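Local coordinates for tail spike protein (PDB 6EU4), which is the trimeric tailspike of an Acinetobacter baumannii phage and probably recognises, and perhaps cleaves, the capsular polysaccharide of the host, at residues Thr152-Leu157 / Ser202-Lys207; Val322-Cys327 / Val345-Phe350; Val381-Gly386 / Phe415-Glu420. All coordinates share one frame; numbering follows the deposited sequence.

Contact 1 of 3, residues Thr152-Leu157 / Ser202-Lys207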
loop_
_atom_site.group_PDB
_atom_site.type_symbol
_atom_site.label_atom_id
_atom_site.label_comp_id
_atom_site.label_asym_id
_atom_site.label_seq_id
_atom_site.Cartn_x
_atom_site.Cartn_y
_atom_site.Cartn_z
ATOM N N THR A 152 18.482 -12.507 34.116
ATOM C CA THR A 152 19.160 -13.717 34.569
ATOM C C THR A 152 18.285 -14.640 35.404
ATOM O O THR A 152 18.772 -15.679 35.880
ATOM C CB THR A 152 20.389 -13.351 35.405
ATOM O OG1 THR A 152 19.964 -12.697 36.604
ATOM C CG2 THR A 152 21.317 -12.420 34.626
ATOM N N THR A 153 17.039 -14.276 35.632
ATOM C CA THR A 153 16.120 -15.040 36.465
ATOM C C THR A 153 14.742 -15.015 35.825
ATOM O O THR A 153 14.499 -14.297 34.845
ATOM C CB THR A 153 15.963 -14.445 37.869
ATOM O OG1 THR A 153 15.156 -13.255 37.751
ATOM C CG2 THR A 153 17.308 -14.115 38.507
ATOM N N ASN A 154 13.817 -15.748 36.445
ATOM C CA ASN A 154 12.403 -15.652 36.111
ATOM C C ASN A 154 11.631 -14.797 37.116
ATOM O O ASN A 154 10.403 -14.893 37.183
ATOM C CB ASN A 154 11.792 -17.055 36.027
ATOM C CG ASN A 154 12.487 -17.925 34.989
ATOM O OD1 ASN A 154 13.133 -18.924 35.333
ATOM N ND2 ASN A 154 12.400 -17.528 33.726
ATOM N N ASN A 155 12.325 -13.954 37.881
ATOM C CA ASN A 155 11.671 -13.162 38.904
ATOM C C ASN A 155 10.787 -12.096 38.266
ATOM O O ASN A 155 10.999 -11.674 37.123
ATOM C CB ASN A 155 12.690 -12.492 39.817
ATOM C CG ASN A 155 13.464 -13.478 40.647
ATOM O OD1 ASN A 155 13.073 -14.636 40.789
ATOM N ND2 ASN A 155 14.578 -13.027 41.192
ATOM N N THR A 156 9.800 -11.648 39.036
ATOM C CA THR A 156 8.833 -10.653 38.588
ATOM C C THR A 156 8.989 -9.351 39.370
ATOM O O THR A 156 9.724 -9.259 40.359
ATOM C CB THR A 156 7.395 -11.163 38.755
ATOM O OG1 THR A 156 7.045 -11.193 40.152
ATOM C CG2 THR A 156 7.215 -12.564 38.176
ATOM N N LEU A 157 8.245 -8.337 38.933
ATOM C CA LEU A 157 8.019 -7.176 39.779
ATOM C C LEU A 157 7.177 -7.582 40.988
ATOM O O LEU A 157 6.576 -8.660 41.033
ATOM C CB LEU A 157 7.317 -6.064 38.998
ATOM C CG LEU A 157 8.085 -5.465 37.809
ATOM C CD1 LEU A 157 7.174 -4.576 36.967
ATOM C CD2 LEU A 157 9.270 -4.677 38.337
ATOM N N SER A 202 20.605 -17.198 27.993
ATOM C CA SER A 202 20.218 -18.373 27.214
ATOM C C SER A 202 20.295 -19.651 28.031
ATOM O O SER A 202 19.663 -20.644 27.660
ATOM C CB SER A 202 21.102 -18.516 25.964
ATOM O OG SER A 202 22.441 -18.805 26.349
ATOM N N ALA A 203 21.036 -19.644 29.135
ATOM C CA ALA A 203 21.161 -20.824 29.983
ATOM C C ALA A 203 19.921 -21.091 30.826
ATOM O O ALA A 203 19.767 -22.206 31.331
ATOM C CB ALA A 203 22.374 -20.680 30.908
ATOM N N LEU A 204 19.033 -20.107 30.998
ATOM C CA LEU A 204 17.852 -20.327 31.831
ATOM C C LEU A 204 16.973 -21.417 31.228
ATOM O O LEU A 204 16.572 -21.306 30.065
ATOM C CB LEU A 204 17.017 -19.058 31.964
ATOM C CG LEU A 204 17.535 -18.040 32.946
ATOM C CD1 LEU A 204 16.760 -16.725 32.727
ATOM C CD2 LEU A 204 17.399 -18.531 34.405
ATOM N N PRO A 205 16.620 -22.455 31.983
ATOM C CA PRO A 205 15.739 -23.494 31.428
ATOM C C PRO A 205 14.403 -22.968 30.948
ATOM O O PRO A 205 13.861 -23.482 29.965
ATOM C CB PRO A 205 15.556 -24.458 32.606
ATOM C CG PRO A 205 16.727 -24.245 33.454
ATOM C CD PRO A 205 17.109 -22.809 33.324
ATOM N N THR A 206 13.845 -21.975 31.633
ATOM C CA THR A 206 12.547 -21.405 31.300
ATOM C C THR A 206 12.730 -19.927 31.005
ATOM O O THR A 206 13.426 -19.225 31.743
ATOM C CB THR A 206 11.548 -21.597 32.448
ATOM O OG1 THR A 206 11.467 -22.993 32.773
ATOM C CG2 THR A 206 10.168 -21.098 32.053
ATOM N N LYS A 207 12.135 -19.474 29.914
ATOM C CA LYS A 207 12.194 -18.078 29.523
ATOM C C LYS A 207 10.823 -17.446 29.706
ATOM O O LYS A 207 9.808 -18.140 29.800
ATOM C CB LYS A 207 12.624 -17.912 28.070
ATOM C CG LYS A 207 13.817 -18.750 27.650
ATOM C CD LYS A 207 15.044 -18.310 28.346
ATOM C CE LYS A 207 16.294 -18.712 27.557
ATOM N NZ LYS A 207 16.519 -20.176 27.583
HETATM O O HOH W 1 14.448 -21.132 34.428
#
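The carboxamide of Asn154 grips the loop 202-207 at Thr206 with both of its polar atoms. Asn154 ND2 donates to Thr206 O at 2.8 Å in a nearly straight bond (168°); the carbonyl oxygen lies in the amide plane, but the donor approaches from above the carbonyl plane. On the other branch, OD1 of Asn154 accepts a hydrogen bond from a water at 2.7 Å, and that water accepts from Thr206 N at 3.0 Å, so both main-chain polar atoms of Thr206 are held. Asn154 ND2 also bonds to Asp174, which further fixes the turn of the amide. Beside this polar grip, Leu204 lays its two methyls along the peptide 152-153, CD2 lying 3.5 Å from Thr152 O and CD1 3.8 Å from Thr153 N. Both segments follow parallel strands, 148-151 and 196-200, of a right-handed parallel beta-helix of the kind found in phage tailspikes, so the contact joins two surface loops leaving the coils. In the second shell, Thr153 OG1 accepts from Asn155 N in an ST turn and is also bonded to Ser128 O. Within 202-207, Lys207 NZ turns back to the carbonyls of Ser202 and Leu204, 2.7 Å from Leu204 O.

Contact 2 of 3, residues Val322-Cys327 / Val345-Phe350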
loop_
_atom_site.group_PDB
_atom_site.type_symbol
_atom_site.label_atom_id
_atom_site.label_comp_id
_atom_site.label_asym_id
_atom_site.label_seq_id
_atom_site.Cartn_x
_atom_site.Cartn_y
_atom_site.Cartn_z
ATOM N N VAL A 322 -5.980 -5.477 8.577
ATOM C CA VAL A 322 -4.529 -5.453 8.425
ATOM C C VAL A 322 -4.199 -5.407 6.943
ATOM O O VAL A 322 -4.800 -6.133 6.145
ATOM C CB VAL A 322 -3.862 -6.701 9.042
ATOM C CG1 VAL A 322 -2.356 -6.709 8.800
ATOM C CG2 VAL A 322 -4.188 -6.825 10.544
ATOM N N THR A 323 -3.221 -4.574 6.585
ATOM C CA THR A 323 -2.652 -4.546 5.244
ATOM C C THR A 323 -1.187 -4.922 5.345
ATOM O O THR A 323 -0.458 -4.336 6.160
ATOM C CB THR A 323 -2.751 -3.160 4.592
ATOM O OG1 THR A 323 -4.115 -2.742 4.484
ATOM C CG2 THR A 323 -2.158 -3.183 3.192
HETATM N N MSE A 324 -0.761 -5.880 4.515
HETATM C CA MSE A 324 0.626 -6.306 4.438
HETATM C C MSE A 324 1.174 -5.899 3.077
HETATM O O MSE A 324 0.710 -6.391 2.046
HETATM C CB MSE A 324 0.754 -7.823 4.628
HETATM C CG MSE A 324 0.132 -8.336 5.860
HETATM SE SE MSE A 324 0.586 -10.236 6.025
HETATM C CE MSE A 324 -0.588 -10.612 7.515
ATOM N N VAL A 325 2.145 -4.997 3.070
ATOM C CA VAL A 325 2.685 -4.413 1.846
ATOM C C VAL A 325 4.097 -4.960 1.651
ATOM O O VAL A 325 5.011 -4.626 2.414
ATOM C CB VAL A 325 2.691 -2.880 1.909
ATOM C CG1 VAL A 325 3.050 -2.301 0.556
ATOM C CG2 VAL A 325 1.347 -2.370 2.358
ATOM N N THR A 326 4.268 -5.775 0.615
ATOM C CA THR A 326 5.542 -6.388 0.240
ATOM C C THR A 326 6.232 -7.065 1.433
ATOM O O THR A 326 7.437 -6.909 1.645
ATOM C CB THR A 326 6.482 -5.366 -0.426
ATOM O OG1 THR A 326 5.770 -4.178 -0.811
ATOM C CG2 THR A 326 7.064 -5.945 -1.710
ATOM N N CYS A 327 5.466 -7.851 2.196
ATOM C CA CYS A 327 6.001 -8.635 3.303
ATOM C C CYS A 327 6.494 -9.994 2.813
ATOM O O CYS A 327 6.217 -10.425 1.687
ATOM C CB CYS A 327 4.950 -8.778 4.411
ATOM S SG CYS A 327 4.605 -7.143 5.213
ATOM N N VAL A 345 -8.008 -8.692 5.630
ATOM C CA VAL A 345 -6.562 -8.750 5.427
ATOM C C VAL A 345 -6.287 -8.611 3.935
ATOM O O VAL A 345 -6.749 -9.428 3.129
ATOM C CB VAL A 345 -5.959 -10.050 5.990
ATOM C CG1 VAL A 345 -4.443 -9.990 5.978
ATOM C CG2 VAL A 345 -6.466 -10.323 7.415
ATOM N N ASN A 346 -5.550 -7.573 3.568
ATOM C CA ASN A 346 -5.100 -7.374 2.198
ATOM C C ASN A 346 -3.619 -7.678 2.176
ATOM O O ASN A 346 -2.840 -6.985 2.835
ATOM C CB ASN A 346 -5.355 -5.952 1.726
ATOM C CG ASN A 346 -5.030 -5.773 0.254
ATOM O OD1 ASN A 346 -4.470 -6.667 -0.398
ATOM N ND2 ASN A 346 -5.451 -4.652 -0.299
ATOM N N ILE A 347 -3.237 -8.717 1.447
ATOM C CA ILE A 347 -1.842 -9.153 1.360
ATOM C C ILE A 347 -1.369 -8.789 -0.044
ATOM O O ILE A 347 -1.757 -9.444 -1.022
ATOM C CB ILE A 347 -1.699 -10.654 1.637
ATOM C CG1 ILE A 347 -2.329 -11.011 3.006
ATOM C CG2 ILE A 347 -0.263 -11.052 1.592
ATOM C CD1 ILE A 347 -2.236 -12.453 3.370
ATOM N N SER A 348 -0.539 -7.754 -0.162
ATOM C CA SER A 348 -0.162 -7.199 -1.460
ATOM C C SER A 348 1.311 -7.474 -1.729
ATOM O O SER A 348 2.184 -7.078 -0.945
ATOM C CB SER A 348 -0.451 -5.692 -1.538
ATOM O OG SER A 348 0.490 -4.927 -0.806
ATOM N N ASN A 349 1.583 -8.153 -2.846
ATOM C CA ASN A 349 2.953 -8.417 -3.296
ATOM C C ASN A 349 3.780 -9.129 -2.226
ATOM O O ASN A 349 4.941 -8.807 -1.996
ATOM C CB ASN A 349 3.602 -7.100 -3.723
ATOM C CG ASN A 349 4.750 -7.277 -4.682
ATOM O OD1 ASN A 349 5.123 -8.386 -5.035
ATOM N ND2 ASN A 349 5.317 -6.148 -5.130
ATOM N N PHE A 350 3.181 -10.135 -1.598
ATOM C CA PHE A 350 3.902 -11.007 -0.674
ATOM C C PHE A 350 4.964 -11.809 -1.419
ATOM O O PHE A 350 4.893 -12.029 -2.632
ATOM C CB PHE A 350 2.932 -11.960 0.041
ATOM C CG PHE A 350 3.437 -12.458 1.364
ATOM C CD1 PHE A 350 3.267 -11.695 2.503
ATOM C CD2 PHE A 350 4.091 -13.686 1.472
ATOM C CE1 PHE A 350 3.737 -12.112 3.731
ATOM C CE2 PHE A 350 4.562 -14.121 2.708
ATOM C CZ PHE A 350 4.394 -13.339 3.834
HETATM O O HOH W 2 -5.001 -2.328 1.855
HETATM O O HOH W 3 2.664 -8.510 1.418
HETATM O O HOH W 4 7.233 -9.279 -0.595
#
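Main-chain hydrogen bonds set the frame: strands 322-325 and 345-348 run parallel, 4° apart, with Val322 opposite Val345 and Met324 opposite Ile347. Asn346 straddles the gap, its N donating to Val322 O and its O accepting from Met324 N; Ser348 does the same one step on, its N donating to Met324 O at 2.9 Å (171°) and its O accepting from Thr326 N. All four donors lie nearly along the C=O axis. This is the register of successive coils in a parallel beta-helix.

The apolar contacts of the strands gather on the face of Val322, Met324, Val345 and Ile347. Met324, a selenomethionine, is extended beyond CG, so CE reaches Val345 CG1 at 4.2 Å and SE lies 4.3 Å from Phe350 CE1, an oblique Met-aromatic contact. Just beyond the strand ends, Phe350, CG anti to the backbone N (chi1 -155°), brings its ring against Cys327: Cys327 O sits over one face toward the rim, 3.3 Å from CD1 of Phe350, and Cys327 CB lies 3.6 Å from CE1 of the same ring. Phe337 meets this ring edge-to-face.

Waters and polar side chains complete the contact. One water joins Cys327 N to Ser348 O; another donates to both Cys327 O and Asn349 O, 2.7 Å from each, bridging the turns where the strands end. Thr326 and Asn349 lie side by side, CG2 of Thr326 3.8 Å from ND2 of Asn349, and are hydrogen-bonded to Thr295 of the second subunit and Asn321 of the second subunit, respectively. Thr323 OG1 is hydrogen-bonded to Thr326 OG1 of the third subunit. The chemistry therefore divides the contact: an apolar face inside the coil, and hydroxyls and amides that bind the subunits of the trimer together.

Contact 3 of 3, residues Val381-Gly386 / Phe415-Glu420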
loop_
_atom_site.group_PDB
_atom_site.type_symbol
_atom_site.label_atom_id
_atom_site.label_comp_id
_atom_site.label_asym_id
_atom_site.label_seq_id
_atom_site.Cartn_x
_atom_site.Cartn_y
_atom_site.Cartn_z
ATOM N N VAL A 381 -10.342 -11.683 2.775
ATOM C CA VAL A 381 -8.915 -11.870 2.555
ATOM C C VAL A 381 -8.667 -11.742 1.063
ATOM O O VAL A 381 -9.333 -12.416 0.266
ATOM C CB VAL A 381 -8.430 -13.237 3.078
ATOM C CG1 VAL A 381 -7.026 -13.544 2.627
ATOM C CG2 VAL A 381 -8.502 -13.278 4.603
ATOM N N LYS A 382 -7.717 -10.886 0.686
ATOM C CA LYS A 382 -7.389 -10.686 -0.722
ATOM C C LYS A 382 -5.898 -10.849 -0.938
ATOM O O LYS A 382 -5.094 -10.255 -0.210
ATOM C CB LYS A 382 -7.809 -9.302 -1.211
ATOM C CG LYS A 382 -7.431 -9.069 -2.660
ATOM C CD LYS A 382 -8.012 -7.761 -3.133
ATOM C CE LYS A 382 -7.773 -7.533 -4.631
ATOM N NZ LYS A 382 -8.118 -6.127 -5.037
ATOM N N LEU A 383 -5.538 -11.623 -1.964
ATOM C CA LEU A 383 -4.156 -11.742 -2.414
ATOM C C LEU A 383 -4.014 -10.870 -3.651
ATOM O O LEU A 383 -4.526 -11.209 -4.724
ATOM C CB LEU A 383 -3.789 -13.192 -2.712
ATOM C CG LEU A 383 -4.170 -14.210 -1.620
ATOM C CD1 LEU A 383 -3.655 -15.575 -1.969
ATOM C CD2 LEU A 383 -3.660 -13.796 -0.263
ATOM N N THR A 384 -3.367 -9.724 -3.477
ATOM C CA THR A 384 -3.094 -8.778 -4.556
ATOM C C THR A 384 -1.689 -9.082 -5.054
ATOM O O THR A 384 -0.707 -8.659 -4.451
ATOM C CB THR A 384 -3.210 -7.343 -4.054
ATOM O OG1 THR A 384 -4.533 -7.136 -3.527
ATOM C CG2 THR A 384 -2.960 -6.351 -5.176
ATOM N N GLY A 385 -1.603 -9.807 -6.157
ATOM C CA GLY A 385 -0.331 -10.330 -6.608
ATOM C C GLY A 385 0.310 -11.212 -5.556
ATOM O O GLY A 385 -0.360 -11.949 -4.824
ATOM N N GLY A 386 1.630 -11.141 -5.487
ATOM C CA GLY A 386 2.392 -11.967 -4.583
ATOM C C GLY A 386 2.797 -13.298 -5.192
ATOM O O GLY A 386 2.301 -13.739 -6.237
ATOM N N PHE A 415 -12.961 -14.487 -0.164
ATOM C CA PHE A 415 -11.561 -14.760 -0.461
ATOM C C PHE A 415 -11.319 -14.398 -1.918
ATOM O O PHE A 415 -12.051 -14.861 -2.798
ATOM C CB PHE A 415 -11.239 -16.242 -0.214
ATOM C CG PHE A 415 -9.811 -16.634 -0.495
ATOM C CD1 PHE A 415 -8.757 -16.067 0.215
ATOM C CD2 PHE A 415 -9.526 -17.614 -1.434
ATOM C CE1 PHE A 415 -7.443 -16.469 -0.013
ATOM C CE2 PHE A 415 -8.217 -18.008 -1.671
ATOM C CZ PHE A 415 -7.175 -17.431 -0.968
ATOM N N GLU A 416 -10.297 -13.586 -2.173
ATOM C CA GLU A 416 -10.019 -13.060 -3.505
ATOM C C GLU A 416 -8.567 -13.359 -3.857
ATOM O O GLU A 416 -7.670 -13.116 -3.048
ATOM C CB GLU A 416 -10.299 -11.546 -3.570
ATOM C CG GLU A 416 -11.767 -11.189 -3.279
ATOM C CD GLU A 416 -12.013 -9.705 -2.921
ATOM O OE1 GLU A 416 -11.135 -9.042 -2.340
ATOM O OE2 GLU A 416 -13.111 -9.208 -3.208
ATOM N N VAL A 417 -8.340 -13.905 -5.054
ATOM C CA VAL A 417 -6.999 -14.201 -5.562
ATOM C C VAL A 417 -6.847 -13.548 -6.923
ATOM O O VAL A 417 -7.555 -13.912 -7.868
ATOM C CB VAL A 417 -6.725 -15.713 -5.674
ATOM C CG1 VAL A 417 -5.285 -15.968 -6.181
ATOM C CG2 VAL A 417 -6.938 -16.425 -4.351
ATOM N N SER A 418 -5.912 -12.609 -7.029
ATOM C CA SER A 418 -5.681 -11.894 -8.277
ATOM C C SER A 418 -5.099 -12.819 -9.348
ATOM O O SER A 418 -4.500 -13.849 -9.035
ATOM C CB SER A 418 -4.724 -10.723 -8.038
ATOM O OG SER A 418 -3.392 -11.196 -7.872
ATOM N N PRO A 419 -5.229 -12.444 -10.635
ATOM C CA PRO A 419 -4.651 -13.276 -11.706
ATOM C C PRO A 419 -3.134 -13.297 -11.723
ATOM O O PRO A 419 -2.561 -14.222 -12.311
ATOM C CB PRO A 419 -5.201 -12.639 -13.000
ATOM C CG PRO A 419 -5.533 -11.260 -12.637
ATOM C CD PRO A 419 -5.989 -11.313 -11.177
ATOM N N GLU A 420 -2.472 -12.333 -11.094
ATOM C CA GLU A 420 -1.017 -12.283 -11.108
ATOM C C GLU A 420 -0.394 -12.885 -9.848
ATOM O O GLU A 420 0.838 -12.945 -9.753
ATOM C CB GLU A 420 -0.534 -10.848 -11.327
ATOM C CG GLU A 420 -0.722 -9.857 -10.215
ATOM C CD GLU A 420 -2.155 -9.271 -10.076
ATOM O OE1 GLU A 420 -3.083 -9.590 -10.874
ATOM O OE2 GLU A 420 -2.344 -8.440 -9.156
#
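Phe415 turns the edge of its ring to Val381, whose CG1 lies in the ring plane, 3.9 Å from CD1 of Phe415. The ring, with CG anti to the backbone N (chi1 180°), leans across the neighbouring strand, so that CZ also meets Leu383 CD1 at 4.1 Å. The same methyl of Leu383 touches Val417 CG2, the two side chains lying side by side and pointing the same way. From strand 371-376, Val375 packs on Val381 and Phe415, and Phe373 on Leu383.

Beneath these side chains the parallel strands 381-384 and 415-417 are joined by regular main-chain bonds. Glu416 N donates to Val381 O and Glu416 O accepts from Leu383 N at 2.8 Å, while Ser418 N continues the pattern to Leu383 O. Such in-register stacking of equivalent strands from successive coils builds the parallel beta-helix, with Val381, Leu383, Phe415 and Val417 turned to its interior.

On the reverse face, Lys382 and Glu416 cross obliquely. Glu416 OE1 lies 3.5 Å from Lys382 CD, against the aliphatic part of the chain, whereas the extended lysine carries NZ on to 5.0 Å from OE1 of Glu416. The opposite charges do not touch, but the ammonium may still ease the crowding of Glu416 against Glu420 of the third subunit, a close pair of carboxylates, which may raise the pKa of one.

Where the strands end, Ser418 reaches back: its OG, in the crowded position between N and C (chi1 75°), accepts from Gly385 N at 2.8 Å and is also bonded to Thr421 OG1. Glu420, bent at chi2 (-79°), folds CG against Gly385 CA at 3.7 Å, and Gly385 has a positive phi that suits glycine. Gly386 N is bonded to Glu344 of the second subunit.

Contacts 2 and 3 are buried and belong to the same run of parallel strands: 345-348 and 381-384 are neighbours, and Ile347 N and Asn349 N probably donate to Lys382 O and Thr384 O, so the four strands stack continuously. Their centres are about 10 Å apart. Both pair apolar side chains inside the coil with polar ones at the trimer interface, but contact 2 uses hydroxyls, amides and waters there, whereas contact 3 brings charged groups together. Contact 1 lies about 36 Å from contact 2 and about 44 Å from contact 3, centre to centre. It is a surface meeting of loops, without direct main-chain bonds between them, and no other subunit touches it.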